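Local coordinates for transcriptional regulator URE2 (Saccharomyces cerevisiae, PDB 1K0D), which represses nitrogen catabolism genes in yeast by holding GATA-type transcriptional activators in the cytoplasm, and has glutathione peroxidase activity, at residues S24-P29 with T47-F52; V65-R70 with S83-G88; G31-I36 with D216-P221; L38-F43 with P251-A256. All blocks are in the same frame, centred on the assembly; numbering follows the deposited sequence.

Interaction 1: S24-P29 with T47-F52. With GSH (glutathione), chain F.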
# COMPACT_ATOMS: atom_id res chain seq x y z
N SER B 24 -7.92 -9.68 -13.45
CA SER B 24 -6.63 -9.10 -13.78
C SER B 24 -6.60 -8.66 -15.25
O SER B 24 -7.64 -8.46 -15.88
CB SER B 24 -5.53 -10.14 -13.53
OG SER B 24 -4.25 -9.63 -13.83
N HIS B 25 -5.39 -8.49 -15.77
CA HIS B 25 -5.18 -8.11 -17.16
C HIS B 25 -3.91 -8.83 -17.60
O HIS B 25 -2.95 -8.93 -16.84
CB HIS B 25 -5.01 -6.60 -17.29
CG HIS B 25 -4.97 -6.12 -18.70
ND1 HIS B 25 -3.87 -6.29 -19.52
CD2 HIS B 25 -5.91 -5.49 -19.46
CE1 HIS B 25 -4.13 -5.79 -20.71
NE2 HIS B 25 -5.36 -5.30 -20.70
N ARG B 26 -3.90 -9.31 -18.84
CA ARG B 26 -2.75 -10.06 -19.35
C ARG B 26 -1.38 -9.43 -19.16
O ARG B 26 -0.38 -10.14 -19.10
CB ARG B 26 -2.97 -10.40 -20.83
CG ARG B 26 -4.12 -11.39 -21.04
CD ARG B 26 -4.29 -11.81 -22.49
NE ARG B 26 -5.40 -12.75 -22.66
CZ ARG B 26 -6.69 -12.41 -22.62
NH1 ARG B 26 -7.63 -13.33 -22.77
NH2 ARG B 26 -7.04 -11.14 -22.46
N SER B 27 -1.32 -8.11 -19.05
CA SER B 27 -0.03 -7.45 -18.84
C SER B 27 -0.02 -6.59 -17.58
O SER B 27 0.58 -5.51 -17.56
CB SER B 27 0.33 -6.59 -20.05
OG SER B 27 -0.59 -5.53 -20.21
N ALA B 28 -0.68 -7.07 -16.53
CA ALA B 28 -0.73 -6.33 -15.27
C ALA B 28 0.16 -7.00 -14.22
O ALA B 28 -0.20 -8.05 -13.67
CB ALA B 28 -2.17 -6.27 -14.77
N PRO B 29 1.33 -6.41 -13.93
CA PRO B 29 2.28 -6.95 -12.94
C PRO B 29 1.62 -7.20 -11.58
O PRO B 29 1.91 -8.20 -10.92
CB PRO B 29 3.36 -5.87 -12.88
CG PRO B 29 3.38 -5.36 -14.29
CD PRO B 29 1.90 -5.23 -14.62
N THR B 47 -8.76 -17.18 -13.37
CA THR B 47 -8.44 -15.80 -13.72
C THR B 47 -9.31 -15.27 -14.85
O THR B 47 -9.51 -15.93 -15.87
CB THR B 47 -6.97 -15.65 -14.16
OG1 THR B 47 -6.10 -16.13 -13.13
CG2 THR B 47 -6.65 -14.18 -14.43
N ILE B 48 -9.85 -14.07 -14.66
CA ILE B 48 -10.66 -13.43 -15.68
C ILE B 48 -9.90 -12.19 -16.13
O ILE B 48 -9.63 -11.29 -15.33
CB ILE B 48 -12.03 -12.99 -15.14
CG1 ILE B 48 -12.85 -14.22 -14.74
CG2 ILE B 48 -12.76 -12.18 -16.20
CD1 ILE B 48 -14.24 -13.88 -14.20
N PHE B 49 -9.54 -12.15 -17.41
CA PHE B 49 -8.82 -10.99 -17.92
C PHE B 49 -9.83 -9.96 -18.42
O PHE B 49 -10.50 -10.17 -19.42
CB PHE B 49 -7.87 -11.39 -19.06
CG PHE B 49 -6.78 -12.33 -18.63
CD1 PHE B 49 -6.95 -13.71 -18.72
CD2 PHE B 49 -5.60 -11.84 -18.09
CE1 PHE B 49 -5.96 -14.59 -18.28
CE2 PHE B 49 -4.60 -12.71 -17.64
CZ PHE B 49 -4.79 -14.09 -17.74
N LEU B 50 -9.93 -8.85 -17.68
CA LEU B 50 -10.84 -7.78 -18.05
C LEU B 50 -10.32 -7.05 -19.28
O LEU B 50 -9.16 -6.67 -19.35
CB LEU B 50 -10.99 -6.78 -16.89
CG LEU B 50 -11.72 -7.25 -15.63
CD1 LEU B 50 -11.73 -6.14 -14.60
CD2 LEU B 50 -13.14 -7.65 -16.00
N ASP B 51 -11.21 -6.87 -20.25
CA ASP B 51 -10.88 -6.17 -21.48
C ASP B 51 -11.21 -4.70 -21.26
O ASP B 51 -12.35 -4.27 -21.48
CB ASP B 51 -11.73 -6.73 -22.63
CG ASP B 51 -11.41 -6.07 -23.96
OD1 ASP B 51 -11.41 -4.82 -24.03
OD2 ASP B 51 -11.18 -6.81 -24.94
N PHE B 52 -10.23 -3.93 -20.80
CA PHE B 52 -10.44 -2.51 -20.54
C PHE B 52 -10.90 -1.74 -21.77
O PHE B 52 -11.64 -0.77 -21.66
CB PHE B 52 -9.17 -1.89 -19.94
CG PHE B 52 -8.95 -2.24 -18.48
CD1 PHE B 52 -8.64 -3.54 -18.11
CD2 PHE B 52 -9.11 -1.28 -17.49
CE1 PHE B 52 -8.49 -3.88 -16.76
CE2 PHE B 52 -8.97 -1.61 -16.14
CZ PHE B 52 -8.66 -2.91 -15.78
N1 GSH F . -2.16 -0.03 -6.02
CA1 GSH F . -2.90 -1.00 -6.84
C1 GSH F . -2.61 -2.48 -6.46
O11 GSH F . -1.49 -2.77 -5.99
O12 GSH F . -3.57 -3.34 -6.66
CB1 GSH F . -2.58 -0.74 -8.34
CG1 GSH F . -3.81 -1.03 -9.26
CD1 GSH F . -3.43 -0.74 -10.74
OE1 GSH F . -2.95 0.36 -11.08
N2 GSH F . -3.69 -1.75 -11.60
CA2 GSH F . -3.40 -1.62 -13.05
C2 GSH F . -4.72 -1.32 -13.81
O2 GSH F . -5.82 -1.70 -13.39
CB2 GSH F . -2.82 -2.94 -13.59
SG2 GSH F . -1.12 -3.28 -13.00
N3 GSH F . -4.59 -0.62 -14.97
CA3 GSH F . -5.74 -0.24 -15.84
C3 GSH F . -6.05 1.26 -15.70
O31 GSH F . -6.99 1.69 -16.39
O32 GSH F . -5.36 1.96 -14.92
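The side chains of R26 and F49 cross at about a right angle, yet the guanidinium lies nearly parallel to the ring, because the R26 chain is extended from CG to NE and both its aliphatic and its charged parts ride over the same face. The centres are 4.6 Å apart and the planes 25° from parallel, a stack of guanidinium on ring. Closer to the backbone, CG of R26 sits 3.8 Å from the centroid of the F49 ring as a CH-pi contact. T47 CG2 takes the opposite face of F49, offset toward the rim, and H25 CA meets the ring edge in its plane. At the strand ends S24 pairs in parallel with F49: S24 N donates to I48 O at 3.0 Å, and L50 N to S24 O at 2.9 Å, nearly along the C=O axis. This is the beta-alpha-beta unit that opens the thioredoxin-like domain of glutathione transferases, with helix 29-40 as the crossover. H25 places CG anti to its backbone N (chi1 -172°), which carries CD2 to within 3.6 Å of F52 CD1; the two rings meet obliquely, planes at 58°. The imidazole is held in turn by S27 N, which bonds to H25 ND1 in the ring plane at 3.2 Å. F52 also borders the glutathione, its CE2 lying 3.5 Å from CA3 of the ligand, while A28 CB comes within 3.6 Å of the ligand's CB2, beside the thiol.

Interaction 2: V65-R70 with S83-G88. With GSH (glutathione), chain F.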
# COMPACT_ATOMS: atom_id res chain seq x y z
N VAL B 65 -17.16 -5.07 -7.02
CA VAL B 65 -16.11 -5.91 -6.45
C VAL B 65 -14.96 -4.99 -6.04
O VAL B 65 -14.43 -5.11 -4.94
CB VAL B 65 -15.61 -6.95 -7.49
CG1 VAL B 65 -14.45 -7.76 -6.92
CG2 VAL B 65 -16.76 -7.87 -7.88
N ASN B 66 -14.60 -4.07 -6.93
CA ASN B 66 -13.53 -3.12 -6.66
C ASN B 66 -13.99 -1.71 -7.00
O ASN B 66 -14.02 -1.32 -8.17
CB ASN B 66 -12.29 -3.45 -7.50
CG ASN B 66 -11.16 -2.48 -7.24
OD1 ASN B 66 -11.34 -1.46 -6.58
ND2 ASN B 66 -9.98 -2.80 -7.75
N PRO B 67 -14.34 -0.91 -5.97
CA PRO B 67 -14.80 0.47 -6.20
C PRO B 67 -13.82 1.34 -6.96
O PRO B 67 -14.21 2.34 -7.56
CB PRO B 67 -15.08 0.98 -4.78
CG PRO B 67 -14.13 0.20 -3.95
CD PRO B 67 -14.22 -1.19 -4.54
N ASN B 68 -12.54 0.97 -6.93
CA ASN B 68 -11.50 1.73 -7.62
C ASN B 68 -11.46 1.39 -9.11
O ASN B 68 -10.71 2.00 -9.88
CB ASN B 68 -10.13 1.45 -6.98
CG ASN B 68 -9.05 2.39 -7.47
OD1 ASN B 68 -7.86 2.08 -7.42
ND2 ASN B 68 -9.46 3.57 -7.94
N ALA B 69 -12.25 0.40 -9.52
CA ALA B 69 -12.33 -0.00 -10.93
C ALA B 69 -10.97 -0.32 -11.56
O ALA B 69 -10.71 0.06 -12.71
CB ALA B 69 -13.04 1.09 -11.74
N ARG B 70 -10.11 -1.00 -10.81
CA ARG B 70 -8.79 -1.38 -11.29
C ARG B 70 -8.53 -2.84 -10.95
O ARG B 70 -9.29 -3.46 -10.21
CB ARG B 70 -7.71 -0.50 -10.64
CG ARG B 70 -7.75 0.98 -11.02
CD ARG B 70 -7.36 1.17 -12.49
NE ARG B 70 -7.33 2.58 -12.89
CZ ARG B 70 -8.41 3.34 -13.09
NH1 ARG B 70 -9.63 2.83 -12.93
NH2 ARG B 70 -8.27 4.61 -13.44
N SER B 83 -15.09 -9.74 -1.42
CA SER B 83 -14.24 -9.13 -2.43
C SER B 83 -13.09 -8.34 -1.81
O SER B 83 -13.31 -7.47 -0.96
CB SER B 83 -15.08 -8.21 -3.32
OG SER B 83 -14.24 -7.45 -4.17
N ILE B 84 -11.87 -8.63 -2.23
CA ILE B 84 -10.71 -7.90 -1.74
C ILE B 84 -10.01 -7.26 -2.93
O ILE B 84 -9.73 -7.93 -3.93
CB ILE B 84 -9.69 -8.81 -1.00
CG1 ILE B 84 -10.39 -9.70 0.02
CG2 ILE B 84 -8.67 -7.95 -0.27
CD1 ILE B 84 -10.88 -11.04 -0.53
N TRP B 85 -9.75 -5.96 -2.85
CA TRP B 85 -9.08 -5.25 -3.93
C TRP B 85 -7.80 -4.63 -3.37
O TRP B 85 -7.67 -4.51 -2.15
CB TRP B 85 -10.00 -4.19 -4.54
CG TRP B 85 -10.71 -3.35 -3.53
CD1 TRP B 85 -11.69 -3.75 -2.67
CD2 TRP B 85 -10.48 -1.97 -3.26
NE1 TRP B 85 -12.09 -2.69 -1.89
CE2 TRP B 85 -11.36 -1.59 -2.23
CE3 TRP B 85 -9.61 -1.00 -3.80
CZ2 TRP B 85 -11.41 -0.29 -1.72
CZ3 TRP B 85 -9.65 0.29 -3.29
CH2 TRP B 85 -10.55 0.64 -2.26
N GLU B 86 -6.87 -4.26 -4.25
CA GLU B 86 -5.54 -3.74 -3.89
C GLU B 86 -4.68 -4.98 -3.66
O GLU B 86 -4.94 -5.76 -2.75
CB GLU B 86 -5.57 -2.88 -2.62
CG GLU B 86 -6.07 -1.45 -2.83
CD GLU B 86 -5.15 -0.62 -3.73
OE1 GLU B 86 -5.68 0.19 -4.52
OE2 GLU B 86 -3.91 -0.75 -3.64
N SER B 87 -3.67 -5.18 -4.50
CA SER B 87 -2.79 -6.34 -4.40
C SER B 87 -2.18 -6.54 -3.00
O SER B 87 -2.00 -7.67 -2.54
CB SER B 87 -1.68 -6.25 -5.44
OG SER B 87 -0.89 -5.08 -5.26
N GLY B 88 -1.86 -5.43 -2.34
CA GLY B 88 -1.29 -5.50 -1.00
C GLY B 88 -2.27 -6.10 -0.00
O GLY B 88 -1.89 -6.89 0.86
N1 GSH F . -2.16 -0.03 -6.02
CA1 GSH F . -2.90 -1.00 -6.84
C1 GSH F . -2.61 -2.48 -6.46
O11 GSH F . -1.49 -2.77 -5.99
O12 GSH F . -3.57 -3.34 -6.66
CB1 GSH F . -2.58 -0.74 -8.34
CG1 GSH F . -3.81 -1.03 -9.26
CD1 GSH F . -3.43 -0.74 -10.74
OE1 GSH F . -2.95 0.36 -11.08
N2 GSH F . -3.69 -1.75 -11.60
CA2 GSH F . -3.40 -1.62 -13.05
C2 GSH F . -4.72 -1.32 -13.81
O2 GSH F . -5.82 -1.70 -13.39
CB2 GSH F . -2.82 -2.94 -13.59
SG2 GSH F . -1.12 -3.28 -13.00
N3 GSH F . -4.59 -0.62 -14.97
CA3 GSH F . -5.74 -0.24 -15.84
C3 GSH F . -6.05 1.26 -15.70
O31 GSH F . -6.99 1.69 -16.39
O32 GSH F . -5.36 1.96 -14.92
O HOH W 1 -7.36 -0.89 -6.70
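Packing against an aromatic face dominates the contact between 65-70 and 83-88. W85 holds CG in the crowded position between its backbone N and carbonyl carbon (chi1 46°), and one face of the indole receives P67, whose CD lies 3.8 Å from the centroid of the five-membered ring as a CH-pi contact. On the same face N66 OD1 hangs over the rim, 3.3 Å from W85 CE3. W121 and F124 of the second subunit meet the indole edge-to-face.

Among the polar links, N66 OD1 accepts from N68 N at 2.7 Å, the donor above the carbonyl plane; this Asx turn braces the type I turn N66-A69. A very short bond runs from S83 OG to V65 O, although the position of S83 OG is less sure. A water probably donates to E86 OE1 and takes a weak bond from N66 ND2.

The ligand is gripped at its gamma-glutamyl end. GSH N1 donates to E86 OE2 at 3.0 Å, S87 N gives GSH O12 a nearly straight bond of 2.8 Å, and S87 OG a very short one, 2.5 Å, to GSH O11. R70 NE approaches the glycyl carboxylate, 2.9 Å from GSH O32. An acidic or amide residue followed by serine at a helix start, here E86-S87, is the usual gamma-glutamyl site of GST-fold proteins.

Interaction 3: G31-I36 with D216-P221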
# COMPACT_ATOMS: atom_id res chain seq x y z
N GLY B 31 -1.33 -8.05 -11.12
CA GLY B 31 -2.18 -9.21 -11.25
C GLY B 31 -1.35 -10.46 -11.02
O GLY B 31 -1.74 -11.34 -10.25
N PHE B 32 -0.19 -10.52 -11.66
CA PHE B 32 0.69 -11.67 -11.50
C PHE B 32 1.23 -11.76 -10.08
O PHE B 32 1.60 -12.85 -9.63
CB PHE B 32 1.84 -11.61 -12.51
CG PHE B 32 1.40 -11.81 -13.94
CD1 PHE B 32 0.83 -10.76 -14.66
CD2 PHE B 32 1.51 -13.06 -14.54
CE1 PHE B 32 0.38 -10.96 -15.97
CE2 PHE B 32 1.06 -13.27 -15.85
CZ PHE B 32 0.49 -12.22 -16.56
N LYS B 33 1.29 -10.63 -9.38
CA LYS B 33 1.78 -10.63 -8.00
C LYS B 33 0.82 -11.46 -7.15
O LYS B 33 1.25 -12.19 -6.26
CB LYS B 33 1.84 -9.21 -7.44
CG LYS B 33 2.39 -9.15 -6.01
CD LYS B 33 2.01 -7.87 -5.29
CE LYS B 33 2.49 -6.64 -6.04
NZ LYS B 33 2.04 -5.39 -5.34
N VAL B 34 -0.48 -11.33 -7.41
CA VAL B 34 -1.47 -12.08 -6.65
C VAL B 34 -1.49 -13.53 -7.13
O VAL B 34 -1.59 -14.45 -6.32
CB VAL B 34 -2.89 -11.47 -6.81
CG1 VAL B 34 -3.92 -12.37 -6.15
CG2 VAL B 34 -2.94 -10.07 -6.15
N ALA B 35 -1.38 -13.74 -8.44
CA ALA B 35 -1.37 -15.09 -9.00
C ALA B 35 -0.23 -15.88 -8.37
O ALA B 35 -0.39 -17.04 -8.00
CB ALA B 35 -1.20 -15.03 -10.52
N ILE B 36 0.93 -15.25 -8.24
CA ILE B 36 2.09 -15.90 -7.64
C ILE B 36 1.83 -16.38 -6.21
O ILE B 36 2.10 -17.53 -5.87
CB ILE B 36 3.31 -14.95 -7.64
CG1 ILE B 36 3.87 -14.84 -9.06
CG2 ILE B 36 4.37 -15.45 -6.67
CD1 ILE B 36 5.00 -13.86 -9.19
N ASP B 216 9.30 -10.61 -0.48
CA ASP B 216 10.23 -10.88 -1.58
C ASP B 216 9.46 -11.06 -2.88
O ASP B 216 9.80 -10.46 -3.90
CB ASP B 216 11.04 -12.16 -1.32
CG ASP B 216 11.80 -12.12 -0.01
OD1 ASP B 216 12.81 -11.38 0.08
OD2 ASP B 216 11.38 -12.83 0.93
N LEU B 217 8.43 -11.89 -2.84
CA LEU B 217 7.63 -12.19 -4.02
C LEU B 217 6.94 -10.98 -4.67
O LEU B 217 6.78 -10.94 -5.89
CB LEU B 217 6.58 -13.26 -3.68
CG LEU B 217 7.13 -14.65 -3.31
CD1 LEU B 217 6.00 -15.54 -2.80
CD2 LEU B 217 7.79 -15.28 -4.54
N ALA B 218 6.54 -10.00 -3.86
CA ALA B 218 5.85 -8.82 -4.37
C ALA B 218 6.63 -8.04 -5.42
O ALA B 218 6.03 -7.37 -6.26
CB ALA B 218 5.49 -7.89 -3.20
N PHE B 219 7.96 -8.12 -5.38
CA PHE B 219 8.79 -7.38 -6.35
C PHE B 219 8.97 -8.09 -7.68
O PHE B 219 9.21 -7.45 -8.71
CB PHE B 219 10.18 -7.11 -5.77
CG PHE B 219 10.20 -6.09 -4.66
CD1 PHE B 219 9.99 -6.47 -3.34
CD2 PHE B 219 10.43 -4.74 -4.94
CE1 PHE B 219 10.01 -5.53 -2.31
CE2 PHE B 219 10.45 -3.78 -3.93
CZ PHE B 219 10.24 -4.18 -2.60
N VAL B 220 8.87 -9.41 -7.64
CA VAL B 220 9.07 -10.26 -8.81
C VAL B 220 8.41 -9.85 -10.14
O VAL B 220 9.10 -9.75 -11.15
CB VAL B 220 8.69 -11.72 -8.48
CG1 VAL B 220 8.61 -12.55 -9.74
CG2 VAL B 220 9.73 -12.32 -7.55
N PRO B 221 7.09 -9.60 -10.15
CA PRO B 221 6.44 -9.22 -11.40
C PRO B 221 7.00 -7.95 -12.03
O PRO B 221 7.04 -7.83 -13.25
CB PRO B 221 4.97 -9.06 -11.00
CG PRO B 221 4.84 -9.99 -9.82
CD PRO B 221 6.11 -9.71 -9.06
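I36, K33 and P221 form the close heart of this contact between helix 29-40 and the segment 216-221. The ring of P221 fits against the helix backbone, its CG 3.6 Å from K33 CA. From one turn further along, I36 reaches tip to tip toward the same carbon, with CD1 3.9 Å from P221 CG. That methyl also touches V220 CG1 at 3.9 Å, so a single branch of I36, directed by CG1 standing anti to the carbonyl carbon (chi1 -74°), meets two neighbours. The other branch, CG2, lies 4.0 Å from L217 CD2, and V253 and A256 of helix 251-258 add to the cover of I36. K33 packs its methylenes along A218, CE coming 3.6 Å from A218 O, and a bend at chi3 (-57°) sends the ammonium toward the glutathione site. There NZ bonds to S87 OG, a ligand of the glutathione carboxylate, and more weakly to N30 OD1.

F32, partly exposed, marks the looser edge of an otherwise buried contact. Its ring turns away from 216-221 and leaves only CB near P221 CB, at 4.3 Å.

No hydrogen bond joins the two segments, so the thioredoxin-like and all-helical domains adhere here through shape and apolar surface. K33, the charged side chain that reaches across the contact, carries its ammonium past the apolar patch to a buried polar site, where it probably polarises the S87 hydroxyl and favours the anionic carboxylate beyond it.

Interaction 4: L38-F43 with P251-A256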
# COMPACT_ATOMS: atom_id res chain seq x y z
N LEU B 38 -1.09 -16.77 -4.77
CA LEU B 38 -2.20 -17.71 -4.85
C LEU B 38 -1.62 -19.09 -5.20
O LEU B 38 -1.98 -20.11 -4.60
CB LEU B 38 -3.15 -17.23 -5.97
CG LEU B 38 -4.67 -17.11 -5.84
CD1 LEU B 38 -5.11 -16.72 -4.43
CD2 LEU B 38 -5.15 -16.07 -6.86
N SER B 39 -0.70 -19.12 -6.15
CA SER B 39 -0.09 -20.37 -6.57
C SER B 39 0.84 -20.96 -5.52
O SER B 39 0.79 -22.15 -5.25
CB SER B 39 0.66 -20.17 -7.89
OG SER B 39 1.46 -21.30 -8.18
N GLU B 40 1.69 -20.12 -4.92
CA GLU B 40 2.62 -20.60 -3.89
C GLU B 40 1.91 -21.20 -2.68
O GLU B 40 2.40 -22.16 -2.08
CB GLU B 40 3.53 -19.45 -3.43
CG GLU B 40 4.77 -19.22 -4.29
CD GLU B 40 5.84 -20.32 -4.14
OE1 GLU B 40 6.84 -20.29 -4.89
OE2 GLU B 40 5.68 -21.21 -3.27
N LEU B 41 0.75 -20.65 -2.33
CA LEU B 41 -0.00 -21.14 -1.18
C LEU B 41 -0.89 -22.33 -1.50
O LEU B 41 -1.54 -22.88 -0.61
CB LEU B 41 -0.85 -20.01 -0.58
CG LEU B 41 -0.03 -18.85 -0.01
CD1 LEU B 41 -0.96 -17.72 0.39
CD2 LEU B 41 0.78 -19.32 1.18
N GLY B 42 -0.93 -22.73 -2.77
CA GLY B 42 -1.75 -23.86 -3.16
C GLY B 42 -3.23 -23.56 -3.30
O GLY B 42 -4.05 -24.46 -3.32
N PHE B 43 -3.57 -22.28 -3.40
CA PHE B 43 -4.96 -21.89 -3.55
C PHE B 43 -5.38 -22.05 -5.01
O PHE B 43 -4.71 -21.56 -5.92
CB PHE B 43 -5.16 -20.44 -3.08
CG PHE B 43 -5.13 -20.27 -1.58
CD1 PHE B 43 -4.44 -19.20 -0.99
CD2 PHE B 43 -5.80 -21.15 -0.74
CE1 PHE B 43 -4.42 -19.03 0.40
CE2 PHE B 43 -5.79 -20.98 0.65
CZ PHE B 43 -5.09 -19.91 1.22
N PRO B 251 8.68 -23.54 -8.89
CA PRO B 251 7.55 -24.02 -9.68
C PRO B 251 6.28 -23.17 -9.57
O PRO B 251 5.72 -22.75 -10.59
CB PRO B 251 7.34 -25.44 -9.15
CG PRO B 251 8.74 -25.87 -8.86
CD PRO B 251 9.31 -24.65 -8.15
N ALA B 252 5.84 -22.92 -8.34
CA ALA B 252 4.63 -22.13 -8.14
C ALA B 252 4.71 -20.78 -8.87
O ALA B 252 3.72 -20.34 -9.45
CB ALA B 252 4.38 -21.92 -6.65
N VAL B 253 5.88 -20.15 -8.85
CA VAL B 253 6.06 -18.86 -9.52
C VAL B 253 6.01 -19.02 -11.04
O VAL B 253 5.35 -18.24 -11.73
CB VAL B 253 7.40 -18.20 -9.12
CG1 VAL B 253 7.60 -16.91 -9.90
CG2 VAL B 253 7.41 -17.90 -7.62
N ILE B 254 6.70 -20.03 -11.56
CA ILE B 254 6.71 -20.28 -12.99
C ILE B 254 5.28 -20.53 -13.45
O ILE B 254 4.84 -19.99 -14.45
CB ILE B 254 7.58 -21.51 -13.37
CG1 ILE B 254 9.05 -21.23 -13.06
CG2 ILE B 254 7.39 -21.84 -14.86
CD1 ILE B 254 9.96 -22.43 -13.32
N LYS B 255 4.56 -21.37 -12.71
CA LYS B 255 3.18 -21.69 -13.06
C LYS B 255 2.30 -20.45 -13.13
O LYS B 255 1.53 -20.28 -14.07
CB LYS B 255 2.58 -22.67 -12.06
CG LYS B 255 1.14 -23.04 -12.37
CD LYS B 255 0.52 -23.87 -11.26
CE LYS B 255 -0.95 -24.12 -11.53
NZ LYS B 255 -1.64 -24.72 -10.35
N ALA B 256 2.43 -19.57 -12.13
CA ALA B 256 1.62 -18.35 -12.10
C ALA B 256 1.91 -17.41 -13.27
O ALA B 256 0.98 -16.88 -13.88
CB ALA B 256 1.85 -17.62 -10.78
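S39 loses the most surface to the contact, followed by A252 and then E40, and these three bring the last turn of helix 29-40 against the first turns of helix 251-258. The CB of S39 points at the neighbouring helix, and with OG anti to the backbone N (chi1 169°) its hydroxyl donates to A252 O at 2.8 Å. The bond arrives well off the C=O axis, at a C=O...donor angle of 109° and above the carbonyl plane, and A252 O also accepts the helical bond from A256 N, which is consistent with the off-axis approach. One carbonyl thus serves its own helix and the adjacent one. S39 CB also packs 4.0 Å from A256 CB, while the long extended chain of K255 only skirts the hydroxyl.

A252 offers a small methyl, and its CA comes to 4.9 Å from that of E40, an approach that the short side chains of A252 and S39 allow. The helix 29-40 belongs to the thioredoxin-like domain and 251-258 to the helical C-terminal domain of the GST fold, so the contact is part of the seam between domains. Just beyond it the chain leaves the helix through a Schellman motif, with G42 at positive phi and F43 N bonded back to L38 O.

E40 bends at chi2 (-72°) and folds its carboxylate over the alanine, CD lying 3.3 Å from A252 CB. Its OE1 passes 3.7 Å from V253 CG2 and forms a salt bridge with R250, the residue preceding P251.

Interactions 1 and 2 both belong to the thioredoxin-like domain and border the same glutathione, whereas interactions 3 and 4 share helix 29-40 and join it to the C-terminal domain. Interaction 3 is buried near the centre of the chain and without a hydrogen bond between its segments; interaction 4, about 10 Å away between centres, is partly exposed and adds a hydroxyl-carbonyl bond. Its A256 packs on I36 of interaction 3. Interaction 1 is also partly exposed and combines strand pairing with a stack of guanidinium on ring, while interaction 2 is buried partly by the second subunit. Interactions 1 and 2 touch where F52 packs on A69, and interactions 2 and 3 meet through K33 and S87.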